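TetR family transcriptional regulator (PDB 4ZA6) probably represses transcription of the quorum-sensing signal degradation gene qsdA, binding DNA through an N-terminal helix-turn-helix domain as TetR-family regulators do. Local coordinates at residues D12-M17 against G52-E57; N46-L51 against P103-K108; E60-K65 against R87-S92. All coordinates share one frame; numbering follows the deposited sequence.

Interaction 1. Residues D12-M17 against G52-E57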
ATOM      1  N   ASP A  12     -12.752   4.645  10.483  1.00 28.08           N
ATOM      2  CA  ASP A  12     -11.948   5.164  11.577  1.00 28.19           C
ATOM      3  C   ASP A  12     -11.876   4.195  12.748  1.00 34.30           C
ATOM      4  O   ASP A  12     -10.801   4.024  13.330  1.00 34.05           O
ATOM      5  CB  ASP A  12     -12.453   6.541  12.037  1.00 29.59           C
ATOM      6  CG  ASP A  12     -12.195   7.662  11.048  1.00 39.45           C
ATOM      7  OD1 ASP A  12     -11.555   7.402   9.999  1.00 39.99           O
ATOM      8  OD2 ASP A  12     -12.611   8.804  11.326  1.00 43.60           O
ATOM      9  N   THR A  13     -13.010   3.558  13.088  1.00 30.36           N
ATOM     10  CA  THR A  13     -13.090   2.594  14.183  1.00 30.49           C
ATOM     11  C   THR A  13     -12.326   1.336  13.817  1.00 34.12           C
ATOM     12  O   THR A  13     -11.549   0.845  14.628  1.00 32.94           O
ATOM     13  CB  THR A  13     -14.566   2.389  14.627  1.00 34.51           C
ATOM     14  OG1 THR A  13     -15.160   3.679  14.890  1.00 35.59           O
ATOM     15  CG2 THR A  13     -14.690   1.519  15.866  1.00 32.52           C
ATOM     16  N   ALA A  14     -12.519   0.837  12.588  1.00 32.23           N
ATOM     17  CA  ALA A  14     -11.817  -0.354  12.071  1.00 31.94           C
ATOM     18  C   ALA A  14     -10.286  -0.119  12.022  1.00 36.54           C
ATOM     19  O   ALA A  14      -9.530  -0.993  12.421  1.00 36.62           O
ATOM     20  CB  ALA A  14     -12.349  -0.716  10.704  1.00 31.92           C
ATOM     21  N   ALA A  15      -9.852   1.091  11.621  1.00 34.07           N
ATOM     22  CA  ALA A  15      -8.451   1.523  11.580  1.00 34.19           C
ATOM     23  C   ALA A  15      -7.840   1.543  12.987  1.00 39.31           C
ATOM     24  O   ALA A  15      -6.687   1.135  13.135  1.00 39.10           O
ATOM     25  CB  ALA A  15      -8.338   2.901  10.932  1.00 34.77           C
ATOM     26  N   SER A  16      -8.612   1.951  14.024  1.00 36.54           N
ATOM     27  CA  SER A  16      -8.098   1.939  15.405  1.00 38.00           C
ATOM     28  C   SER A  16      -7.833   0.507  15.905  1.00 41.74           C
ATOM     29  O   SER A  16      -6.883   0.283  16.643  1.00 41.23           O
ATOM     30  CB  SER A  16      -9.002   2.723  16.364  1.00 42.75           C
ATOM     31  OG  SER A  16     -10.003   1.940  16.999  1.00 53.44           O
ATOM     32  N   MET A  17      -8.665  -0.456  15.480  1.00 37.75           N
ATOM     33  CA  MET A  17      -8.507  -1.864  15.816  1.00 37.60           C
ATOM     34  C   MET A  17      -7.227  -2.399  15.168  1.00 40.47           C
ATOM     35  O   MET A  17      -6.469  -3.092  15.836  1.00 42.14           O
ATOM     36  CB  MET A  17      -9.727  -2.673  15.354  1.00 39.76           C
ATOM     37  CG  MET A  17     -10.976  -2.392  16.163  1.00 43.76           C
ATOM     38  SD  MET A  17     -12.477  -3.062  15.388  1.00 48.08           S
ATOM     39  CE  MET A  17     -12.445  -4.711  16.025  1.00 45.03           C
ATOM     40  N   GLY A  52      -9.264  -4.146   3.585  1.00 27.15           N
ATOM     41  CA  GLY A  52      -8.627  -3.606   2.388  1.00 25.38           C
ATOM     42  C   GLY A  52      -8.691  -2.090   2.338  1.00 29.85           C
ATOM     43  O   GLY A  52      -7.705  -1.444   1.998  1.00 28.99           O
ATOM     44  N   THR A  53      -9.838  -1.503   2.714  1.00 29.22           N
ATOM     45  CA  THR A  53     -10.035  -0.038   2.743  1.00 27.76           C
ATOM     46  C   THR A  53      -9.138   0.582   3.782  1.00 31.19           C
ATOM     47  O   THR A  53      -8.522   1.602   3.510  1.00 32.71           O
ATOM     48  CB  THR A  53     -11.513   0.264   3.027  1.00 33.83           C
ATOM     49  OG1 THR A  53     -12.286  -0.344   1.996  1.00 34.62           O
ATOM     50  CG2 THR A  53     -11.810   1.770   3.127  1.00 25.53           C
ATOM     51  N   VAL A  54      -9.079  -0.038   4.981  1.00 27.50           N
ATOM     52  CA  VAL A  54      -8.286   0.389   6.129  1.00 27.78           C
ATOM     53  C   VAL A  54      -6.799   0.413   5.722  1.00 29.44           C
ATOM     54  O   VAL A  54      -6.110   1.411   5.934  1.00 29.01           O
ATOM     55  CB  VAL A  54      -8.576  -0.558   7.339  1.00 32.62           C
ATOM     56  CG1 VAL A  54      -7.471  -0.496   8.404  1.00 31.99           C
ATOM     57  CG2 VAL A  54      -9.944  -0.252   7.963  1.00 33.05           C
ATOM     58  N   LEU A  55      -6.333  -0.677   5.107  1.00 27.03           N
ATOM     59  CA  LEU A  55      -4.948  -0.832   4.656  1.00 26.80           C
ATOM     60  C   LEU A  55      -4.613   0.073   3.484  1.00 28.76           C
ATOM     61  O   LEU A  55      -3.491   0.552   3.413  1.00 28.46           O
ATOM     62  CB  LEU A  55      -4.653  -2.297   4.318  1.00 27.51           C
ATOM     63  CG  LEU A  55      -4.759  -3.276   5.485  1.00 33.01           C
ATOM     64  CD1 LEU A  55      -4.533  -4.719   5.021  1.00 33.20           C
ATOM     65  CD2 LEU A  55      -3.819  -2.884   6.613  1.00 34.80           C
ATOM     66  N   ALA A  56      -5.588   0.338   2.593  1.00 23.86           N
ATOM     67  CA  ALA A  56      -5.396   1.250   1.457  1.00 24.31           C
ATOM     68  C   ALA A  56      -5.210   2.684   1.970  1.00 28.48           C
ATOM     69  O   ALA A  56      -4.359   3.399   1.466  1.00 28.25           O
ATOM     70  CB  ALA A  56      -6.604   1.187   0.536  1.00 25.07           C
ATOM     71  N   GLU A  57      -6.002   3.109   2.977  1.00 26.36           N
ATOM     72  CA  GLU A  57      -5.867   4.460   3.544  1.00 25.53           C
ATOM     73  C   GLU A  57      -4.495   4.614   4.244  1.00 28.40           C
ATOM     74  O   GLU A  57      -3.869   5.655   4.107  1.00 26.78           O
ATOM     75  CB  GLU A  57      -7.034   4.790   4.504  1.00 26.89           C
ATOM     76  CG  GLU A  57      -8.357   5.007   3.782  1.00 28.26           C
ATOM     77  CD  GLU A  57      -9.489   5.587   4.605  1.00 37.45           C
ATOM     78  OE1 GLU A  57      -9.269   5.907   5.795  1.00 29.94           O
ATOM     79  OE2 GLU A  57     -10.609   5.706   4.062  1.00 33.16           O
TER
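In what is, by family, the DNA-binding domain, the first helix, 4-19, packs on the start of the long helix 47-69 where Ala14 and Ala15 meet Val54. The seam is small and its side-chain contacts are apolar, burying 120 Å² over both segments, and no hydrogen bond crosses it. Val54 works like a two-pronged fork aimed at the first helix. Its CG1 lies anti to the backbone N (chi1 160°), and this rotation sets the two methyls over neighbouring residues of the opposite helix. Val54 CG2 rests against the methyl of Ala14, with CG2 to CB 3.7 Å. The other prong reaches the backbone itself, Val54 CG1 standing 3.9 Å from Ala15 CA, while Ala15 CB stays a little farther off, 4.3 Å from the same methyl. Two alanines in a row leave the backbone of the first helix bare enough for a branched side chain to press on it, and the helices come close, with Ala15 CA and Val54 CA 5.6 Å apart. Beside this apolar patch the carboxylates of Asp12 and Glu57 approach each other, OD1 to OE1 5.0 Å. Arg8, on the first helix, makes salt bridges to both, which probably offsets the repulsion between them. Around the contact, Ala14 also touches Leu24 in the loop before helix 26-33, and Thr13 packs on Leu29 and Leu33 of that helix. Past Val54, Leu55 and Ala56 turn to helix 115-133 of the C-terminal body, touching Ile116 and Ile119 respectively, which places the contact where head and body join.

Interaction 2. Residues N46-L51 against P103-K108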
ATOM      1  N   ASN A  46     -18.098  -6.869   3.561  1.00 36.61           N
ATOM      2  CA  ASN A  46     -17.559  -7.857   4.486  1.00 36.37           C
ATOM      3  C   ASN A  46     -16.233  -7.383   5.134  1.00 39.31           C
ATOM      4  O   ASN A  46     -15.723  -6.301   4.809  1.00 37.57           O
ATOM      5  CB  ASN A  46     -17.434  -9.243   3.812  1.00 38.78           C
ATOM      6  CG  ASN A  46     -16.516  -9.310   2.611  1.00 58.63           C
ATOM      7  OD1 ASN A  46     -15.411  -8.754   2.584  1.00 50.71           O
ATOM      8  ND2 ASN A  46     -16.927 -10.057   1.604  1.00 55.90           N
ATOM      9  N   ARG A  47     -15.711  -8.193   6.066  1.00 36.72           N
ATOM     10  CA  ARG A  47     -14.485  -8.003   6.824  1.00 37.04           C
ATOM     11  C   ARG A  47     -13.261  -7.784   5.919  1.00 41.53           C
ATOM     12  O   ARG A  47     -12.417  -6.941   6.235  1.00 41.32           O
ATOM     13  CB  ARG A  47     -14.293  -9.241   7.713  1.00 39.14           C
ATOM     14  CG  ARG A  47     -13.267  -9.115   8.810  1.00 46.70           C
ATOM     15  CD  ARG A  47     -12.988 -10.498   9.376  1.00 54.31           C
ATOM     16  NE  ARG A  47     -12.038 -10.474  10.491  1.00 63.75           N
ATOM     17  CZ  ARG A  47     -10.715 -10.477  10.352  1.00 73.50           C
ATOM     18  NH1 ARG A  47     -10.168 -10.464   9.140  1.00 61.07           N
ATOM     19  NH2 ARG A  47      -9.927 -10.459  11.423  1.00 45.49           N
ATOM     20  N   ASP A  48     -13.160  -8.537   4.799  1.00 37.99           N
ATOM     21  CA  ASP A  48     -12.026  -8.406   3.887  1.00 36.38           C
ATOM     22  C   ASP A  48     -12.062  -7.077   3.117  1.00 37.40           C
ATOM     23  O   ASP A  48     -11.024  -6.424   3.013  1.00 35.91           O
ATOM     24  CB  ASP A  48     -11.890  -9.631   2.970  1.00 38.01           C
ATOM     25  CG  ASP A  48     -11.580 -10.950   3.687  1.00 51.79           C
ATOM     26  OD1 ASP A  48     -11.234 -10.915   4.907  1.00 53.07           O
ATOM     27  OD2 ASP A  48     -11.657 -12.010   3.034  1.00 58.74           O
ATOM     28  N   GLU A  49     -13.255  -6.656   2.650  1.00 32.92           N
ATOM     29  CA  GLU A  49     -13.451  -5.391   1.920  1.00 33.17           C
ATOM     30  C   GLU A  49     -13.104  -4.212   2.822  1.00 35.61           C
ATOM     31  O   GLU A  49     -12.434  -3.276   2.375  1.00 34.37           O
ATOM     32  CB  GLU A  49     -14.902  -5.244   1.430  1.00 35.37           C
ATOM     33  CG  GLU A  49     -15.278  -6.208   0.321  1.00 49.67           C
ATOM     34  CD  GLU A  49     -16.715  -6.024  -0.129  1.00 82.06           C
ATOM     35  OE1 GLU A  49     -17.625  -6.565   0.542  1.00 70.49           O
ATOM     36  OE2 GLU A  49     -16.933  -5.306  -1.132  1.00 83.70           O
ATOM     37  N   LEU A  50     -13.549  -4.271   4.103  1.00 31.58           N
ATOM     38  CA  LEU A  50     -13.266  -3.231   5.091  1.00 29.51           C
ATOM     39  C   LEU A  50     -11.776  -3.199   5.455  1.00 31.12           C
ATOM     40  O   LEU A  50     -11.207  -2.123   5.520  1.00 29.18           O
ATOM     41  CB  LEU A  50     -14.143  -3.406   6.338  1.00 29.35           C
ATOM     42  CG  LEU A  50     -13.930  -2.377   7.447  1.00 33.01           C
ATOM     43  CD1 LEU A  50     -14.109  -0.921   6.949  1.00 31.47           C
ATOM     44  CD2 LEU A  50     -14.795  -2.671   8.596  1.00 35.25           C
ATOM     45  N   LEU A  51     -11.139  -4.361   5.656  1.00 30.44           N
ATOM     46  CA  LEU A  51      -9.704  -4.393   5.976  1.00 29.87           C
ATOM     47  C   LEU A  51      -8.876  -3.829   4.819  1.00 32.91           C
ATOM     48  O   LEU A  51      -7.959  -3.042   5.061  1.00 34.41           O
ATOM     49  CB  LEU A  51      -9.225  -5.798   6.410  1.00 30.87           C
ATOM     50  CG  LEU A  51      -7.744  -5.926   6.818  1.00 34.52           C
ATOM     51  CD1 LEU A  51      -7.394  -5.009   8.010  1.00 35.20           C
ATOM     52  CD2 LEU A  51      -7.388  -7.350   7.106  1.00 34.44           C
ATOM     53  N   PRO A 103      -2.153 -14.482   7.358  1.00 33.33           N
ATOM     54  CA  PRO A 103      -1.323 -14.310   6.159  1.00 32.43           C
ATOM     55  C   PRO A 103      -2.057 -14.435   4.827  1.00 36.42           C
ATOM     56  O   PRO A 103      -1.818 -13.613   3.947  1.00 35.53           O
ATOM     57  CB  PRO A 103      -0.208 -15.336   6.357  1.00 34.02           C
ATOM     58  CG  PRO A 103      -0.838 -16.392   7.228  1.00 38.84           C
ATOM     59  CD  PRO A 103      -1.657 -15.607   8.184  1.00 35.02           C
ATOM     60  N   MET A 104      -2.965 -15.408   4.693  1.00 32.78           N
ATOM     61  CA  MET A 104      -3.727 -15.650   3.462  1.00 33.35           C
ATOM     62  C   MET A 104      -4.664 -14.496   3.114  1.00 36.44           C
ATOM     63  O   MET A 104      -4.796 -14.155   1.936  1.00 35.79           O
ATOM     64  CB  MET A 104      -4.502 -16.978   3.539  1.00 37.79           C
ATOM     65  CG  MET A 104      -3.596 -18.206   3.573  1.00 43.84           C
ATOM     66  SD  MET A 104      -4.517 -19.770   3.468  1.00 51.34           S
ATOM     67  CE  MET A 104      -4.994 -19.752   1.715  1.00 47.43           C
ATOM     68  N   VAL A 105      -5.308 -13.884   4.128  1.00 31.74           N
ATOM     69  CA  VAL A 105      -6.188 -12.722   3.917  1.00 30.20           C
ATOM     70  C   VAL A 105      -5.326 -11.608   3.376  1.00 32.15           C
ATOM     71  O   VAL A 105      -5.676 -11.016   2.356  1.00 30.81           O
ATOM     72  CB  VAL A 105      -6.933 -12.297   5.220  1.00 35.62           C
ATOM     73  CG1 VAL A 105      -7.630 -10.949   5.059  1.00 34.97           C
ATOM     74  CG2 VAL A 105      -7.946 -13.355   5.645  1.00 36.46           C
ATOM     75  N   PHE A 106      -4.166 -11.350   4.030  1.00 28.16           N
ATOM     76  CA  PHE A 106      -3.266 -10.284   3.597  1.00 27.94           C
ATOM     77  C   PHE A 106      -2.676 -10.493   2.188  1.00 32.43           C
ATOM     78  O   PHE A 106      -2.609  -9.521   1.419  1.00 30.66           O
ATOM     79  CB  PHE A 106      -2.160  -9.992   4.634  1.00 29.57           C
ATOM     80  CG  PHE A 106      -1.357  -8.778   4.242  1.00 28.54           C
ATOM     81  CD1 PHE A 106      -1.882  -7.503   4.388  1.00 30.14           C
ATOM     82  CD2 PHE A 106      -0.133  -8.915   3.596  1.00 29.08           C
ATOM     83  CE1 PHE A 106      -1.172  -6.376   3.937  1.00 29.75           C
ATOM     84  CE2 PHE A 106       0.589  -7.790   3.182  1.00 30.71           C
ATOM     85  CZ  PHE A 106       0.057  -6.526   3.346  1.00 27.21           C
ATOM     86  N   ILE A 107      -2.268 -11.730   1.845  1.00 28.70           N
ATOM     87  CA  ILE A 107      -1.713 -12.003   0.512  1.00 27.95           C
ATOM     88  C   ILE A 107      -2.725 -11.551  -0.536  1.00 29.88           C
ATOM     89  O   ILE A 107      -2.363 -10.841  -1.488  1.00 27.67           O
ATOM     90  CB  ILE A 107      -1.271 -13.484   0.308  1.00 31.63           C
ATOM     91  CG1 ILE A 107      -0.021 -13.827   1.170  1.00 32.69           C
ATOM     92  CG2 ILE A 107      -0.944 -13.730  -1.193  1.00 31.67           C
ATOM     93  CD1 ILE A 107       0.253 -15.362   1.359  1.00 36.44           C
ATOM     94  N   LYS A 108      -4.008 -11.919  -0.313  1.00 27.69           N
ATOM     95  CA  LYS A 108      -5.142 -11.581  -1.173  1.00 27.77           C
ATOM     96  C   LYS A 108      -5.357 -10.074  -1.272  1.00 32.10           C
ATOM     97  O   LYS A 108      -5.464  -9.549  -2.377  1.00 32.44           O
ATOM     98  CB  LYS A 108      -6.411 -12.301  -0.686  1.00 29.01           C
ATOM     99  CG  LYS A 108      -7.643 -12.055  -1.530  1.00 44.05           C
ATOM    100  CD  LYS A 108      -8.743 -13.031  -1.191  1.00 47.65           C
ATOM    101  CE  LYS A 108      -9.874 -12.900  -2.162  1.00 65.44           C
ATOM    102  NZ  LYS A 108     -10.852 -11.839  -1.773  1.00 75.17           N
TER
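Val105 of helix 103-111 reaches across to Asp48 and Leu51, one turn apart at the start of helix 47-69. The tight part is a single methyl: Val105 CG1, anti to its own backbone N (chi1 169°), touches both side chains. It lies 3.6 Å from Asp48 OD1 and, in a direction roughly at right angles to this, meets Leu51 CD2 at 4.1 Å. The second methyl, CG2, brushes the same carboxylate oxygen more loosely, 4.2 Å from Asp48 OD1. Leu51 is buried and continues inward onto Leu98 of helix 93-101, while Phe106, the next residue after Val105, sets its ring edge-to-face with that of Tyr159.

The outer side is much looser. Lys108 extends from helix 103-111 toward the carboxylate, but its NZ remains 4.9 Å from Asp48 OD2, and crystal packing may influence its placement. Asn46 and Glu49 form a capping box at the start of helix 47-69. Glu49 N donates to Asn46 OD1 over 3.0 Å, nearly in line with the C=O bond (162° at the oxygen), and Asn46 N returns a bond to Glu49 OE1, meeting its anti side 30° out of the carboxylate plane. Arg47, between them in sequence, forms a salt bridge with Glu102, just before helix 103-111.

No hydrogen bond joins the two segments directly. Within them, cohesion rests on van der Waals contact around one valine; the adjacent Arg47-Glu102 salt bridge supplies an ionic tie, and the capping box secures the start of helix 47-69 without reaching across the contact.

Interaction 3. Residues E60-K65 against R87-S92; sequences ERTYRK and RSVESS
Thr62 and Ser88 meet through rotations that send different kinds of group toward the contact. With chi1 at -62°, Thr62 holds its methyl CG2 anti to the backbone N and pointing across to the other helix, while OG1 sits beside that N and turns back along its own helix to bond the carbonyl O of Ala58. Ser88 adopts the extended setting, OG anti to its backbone N (chi1 179°). The threonine thus offers its apolar branch to the serine.

Thr62 CG2 lies 4.0 Å from Ser88 OG and equally close to Ser88 CB, so the methyl rests alongside the CB-OG bond. Val89, the next residue, adds a looser touch from a second direction, its CG2 4.4 Å from Thr62 CG2. The contact is slight, 86 Å² over both segments, and lies at the surface; Thr62 CA and Ser88 CA are separated by 7.4 Å. A bound 2-methyl-2,4-pentanediol molecule, probably from the crystallisation liquor, comes to about 3 Å from the side chain of Thr62.

On another face of helix 47-69, Glu60 and Arg64 are joined by a salt bridge one turn apart, Arg64 NH2 to Glu60 OE2 3.1 Å. The oxygen uses its anti lone pair and lies close to the guanidinium plane, and Arg64 has a second acid partner in Glu126 of helix 115-133. Helix 47-69 is backed there by helix 115-133, where Tyr63 packs on Ser120, Ile123 and Thr124. On the other side of the contact, helix 74-90 ends just beyond Val89, and Ser92 caps the next helix, 93-101, through Leu95 N; Glu90 leans on Ile170 of helix 170-181.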
ATOM      1  N   GLU A  60      -1.813   5.048   1.558  1.00 24.91           N
ATOM      2  CA  GLU A  60      -1.809   6.434   1.058  1.00 25.82           C
ATOM      3  C   GLU A  60      -1.027   7.324   1.982  1.00 30.42           C
ATOM      4  O   GLU A  60      -0.143   8.024   1.515  1.00 30.71           O
ATOM      5  CB  GLU A  60      -3.251   6.945   0.849  1.00 27.65           C
ATOM      6  CG  GLU A  60      -3.350   8.417   0.473  1.00 36.13           C
ATOM      7  CD  GLU A  60      -4.646   8.791  -0.225  1.00 61.05           C
ATOM      8  OE1 GLU A  60      -5.693   8.170   0.070  1.00 70.33           O
ATOM      9  OE2 GLU A  60      -4.610   9.698  -1.088  1.00 50.97           O
ATOM     10  N   ARG A  61      -1.298   7.261   3.309  1.00 28.33           N
ATOM     11  CA  ARG A  61      -0.551   8.043   4.318  1.00 28.26           C
ATOM     12  C   ARG A  61       0.967   7.775   4.250  1.00 31.27           C
ATOM     13  O   ARG A  61       1.757   8.709   4.305  1.00 31.77           O
ATOM     14  CB  ARG A  61      -1.083   7.763   5.728  1.00 28.51           C
ATOM     15  CG  ARG A  61      -2.485   8.360   5.973  1.00 27.25           C
ATOM     16  CD  ARG A  61      -2.899   8.296   7.443  1.00 32.97           C
ATOM     17  NE  ARG A  61      -2.942   6.923   7.980  1.00 28.14           N
ATOM     18  CZ  ARG A  61      -4.019   6.148   7.993  1.00 33.42           C
ATOM     19  NH1 ARG A  61      -5.162   6.580   7.477  1.00 32.24           N
ATOM     20  NH2 ARG A  61      -3.964   4.938   8.528  1.00 31.33           N
ATOM     21  N   THR A  62       1.366   6.512   4.048  1.00 29.28           N
ATOM     22  CA  THR A  62       2.773   6.094   3.922  1.00 28.38           C
ATOM     23  C   THR A  62       3.420   6.737   2.694  1.00 33.11           C
ATOM     24  O   THR A  62       4.504   7.326   2.814  1.00 32.84           O
ATOM     25  CB  THR A  62       2.864   4.558   3.936  1.00 29.51           C
ATOM     26  OG1 THR A  62       2.360   4.133   5.191  1.00 27.69           O
ATOM     27  CG2 THR A  62       4.299   4.032   3.762  1.00 27.12           C
ATOM     28  N   TYR A  63       2.738   6.657   1.533  1.00 28.55           N
ATOM     29  CA  TYR A  63       3.195   7.228   0.256  1.00 28.16           C
ATOM     30  C   TYR A  63       3.369   8.750   0.351  1.00 33.63           C
ATOM     31  O   TYR A  63       4.379   9.279  -0.109  1.00 33.22           O
ATOM     32  CB  TYR A  63       2.174   6.914  -0.848  1.00 27.57           C
ATOM     33  CG  TYR A  63       2.527   5.729  -1.720  1.00 27.79           C
ATOM     34  CD1 TYR A  63       3.304   5.888  -2.867  1.00 29.81           C
ATOM     35  CD2 TYR A  63       2.012   4.468  -1.456  1.00 27.21           C
ATOM     36  CE1 TYR A  63       3.620   4.802  -3.689  1.00 29.71           C
ATOM     37  CE2 TYR A  63       2.341   3.371  -2.253  1.00 27.40           C
ATOM     38  CZ  TYR A  63       3.107   3.552  -3.395  1.00 34.24           C
ATOM     39  OH  TYR A  63       3.431   2.476  -4.193  1.00 38.50           O
ATOM     40  N   ARG A  64       2.369   9.450   0.922  1.00 32.27           N
ATOM     41  CA  ARG A  64       2.352  10.909   1.060  1.00 32.65           C
ATOM     42  C   ARG A  64       3.496  11.396   1.915  1.00 36.09           C
ATOM     43  O   ARG A  64       4.078  12.434   1.618  1.00 38.62           O
ATOM     44  CB  ARG A  64       1.010  11.390   1.653  1.00 34.72           C
ATOM     45  CG  ARG A  64      -0.223  11.012   0.813  1.00 40.39           C
ATOM     46  CD  ARG A  64      -0.428  11.898  -0.395  1.00 39.82           C
ATOM     47  NE  ARG A  64      -1.614  11.510  -1.160  1.00 37.12           N
ATOM     48  CZ  ARG A  64      -1.689  11.586  -2.479  1.00 46.79           C
ATOM     49  NH1 ARG A  64      -0.654  12.018  -3.184  1.00 42.17           N
ATOM     50  NH2 ARG A  64      -2.792  11.210  -3.110  1.00 37.74           N
ATOM     51  N   LYS A  65       3.802  10.669   2.991  1.00 30.53           N
ATOM     52  CA  LYS A  65       4.902  11.011   3.891  1.00 30.41           C
ATOM     53  C   LYS A  65       6.210  10.820   3.129  1.00 32.41           C
ATOM     54  O   LYS A  65       7.017  11.739   3.071  1.00 33.74           O
ATOM     55  CB  LYS A  65       4.855  10.135   5.163  1.00 32.32           C
ATOM     56  CG  LYS A  65       5.877  10.545   6.225  1.00 41.92           C
ATOM     57  CD  LYS A  65       5.865   9.615   7.419  1.00 55.91           C
ATOM     58  CE  LYS A  65       6.932   9.973   8.429  1.00 76.79           C
ATOM     59  NZ  LYS A  65       6.916   9.063   9.606  1.00 87.87           N
ATOM     60  N   ARG A  87      10.549   0.307   3.227  1.00 27.05           N
ATOM     61  CA  ARG A  87      11.186   0.169   4.530  1.00 26.85           C
ATOM     62  C   ARG A  87      10.244   0.544   5.657  1.00 29.46           C
ATOM     63  O   ARG A  87      10.318  -0.064   6.721  1.00 27.27           O
ATOM     64  CB  ARG A  87      12.510   0.939   4.584  1.00 28.31           C
ATOM     65  CG  ARG A  87      13.569   0.272   3.729  1.00 32.05           C
ATOM     66  CD  ARG A  87      14.939   0.909   3.854  1.00 44.18           C
ATOM     67  NE  ARG A  87      15.158   1.859   2.767  1.00 58.24           N
ATOM     68  CZ  ARG A  87      15.897   1.622   1.687  1.00 53.94           C
ATOM     69  NH1 ARG A  87      16.559   0.482   1.561  1.00 38.88           N
ATOM     70  NH2 ARG A  87      16.007   2.542   0.742  1.00 39.39           N
ATOM     71  N   SER A  88       9.302   1.494   5.405  1.00 27.73           N
ATOM     72  CA  SER A  88       8.301   1.891   6.403  1.00 28.27           C
ATOM     73  C   SER A  88       7.302   0.744   6.615  1.00 32.48           C
ATOM     74  O   SER A  88       6.950   0.423   7.745  1.00 33.30           O
ATOM     75  CB  SER A  88       7.578   3.162   5.969  1.00 30.14           C
ATOM     76  OG  SER A  88       6.599   3.508   6.933  1.00 34.13           O
ATOM     77  N   VAL A  89       6.896   0.104   5.534  1.00 28.11           N
ATOM     78  CA  VAL A  89       5.991  -1.050   5.564  1.00 27.92           C
ATOM     79  C   VAL A  89       6.686  -2.237   6.273  1.00 33.13           C
ATOM     80  O   VAL A  89       6.080  -2.859   7.138  1.00 31.84           O
ATOM     81  CB  VAL A  89       5.501  -1.420   4.156  1.00 29.83           C
ATOM     82  CG1 VAL A  89       4.759  -2.768   4.154  1.00 29.70           C
ATOM     83  CG2 VAL A  89       4.619  -0.320   3.584  1.00 28.58           C
ATOM     84  N   GLU A  90       7.961  -2.509   5.939  1.00 30.79           N
ATOM     85  CA  GLU A  90       8.751  -3.582   6.564  1.00 32.60           C
ATOM     86  C   GLU A  90       8.869  -3.407   8.109  1.00 37.66           C
ATOM     87  O   GLU A  90       8.808  -4.398   8.839  1.00 37.97           O
ATOM     88  CB  GLU A  90      10.139  -3.666   5.887  1.00 33.97           C
ATOM     89  CG  GLU A  90      11.038  -4.791   6.375  1.00 44.00           C
ATOM     90  CD  GLU A  90      12.494  -4.676   5.951  1.00 62.07           C
ATOM     91  OE1 GLU A  90      13.022  -3.540   5.903  1.00 48.66           O
ATOM     92  OE2 GLU A  90      13.115  -5.730   5.684  1.00 53.96           O
ATOM     93  N   SER A  91       9.003  -2.154   8.597  1.00 34.71           N
ATOM     94  CA  SER A  91       9.135  -1.889  10.036  1.00 35.60           C
ATOM     95  C   SER A  91       7.796  -1.684  10.767  1.00 37.08           C
ATOM     96  O   SER A  91       7.794  -1.319  11.947  1.00 36.57           O
ATOM     97  CB  SER A  91      10.087  -0.715  10.273  1.00 39.90           C
ATOM     98  OG  SER A  91       9.506   0.520   9.879  1.00 48.20           O
ATOM     99  N   SER A  92       6.655  -1.924  10.086  1.00 32.37           N
ATOM    100  CA  SER A  92       5.339  -1.733  10.714  1.00 31.90           C
ATOM    101  C   SER A  92       4.996  -2.838  11.688  1.00 36.32           C
ATOM    102  O   SER A  92       4.841  -3.977  11.267  1.00 34.37           O
ATOM    103  CB  SER A  92       4.248  -1.648   9.658  1.00 33.59           C
ATOM    104  OG  SER A  92       2.971  -1.492  10.251  1.00 34.82           O
TER

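In the fold
All three interactions draw on helix 47-69, taken at its start by interaction 2, then by interaction 1 and farther along by interaction 3. Interactions 1 and 2 have centres 11 Å apart and touch directly: Ala14 CB packs on Leu50 CD2 at 3.8 Å, and Leu55 CD1 on Phe106 CD1 at 3.9 Å. Interaction 3 stands off, its centre 14 Å from that of interaction 1 and 19 Å from that of interaction 2, with the bound pentanediol beside its Thr62. The same helix therefore links the presumed DNA-binding head, through 12-17, to two parts of the C-terminal body, a continuity consistent with signalling between the domains in TetR-family repressors.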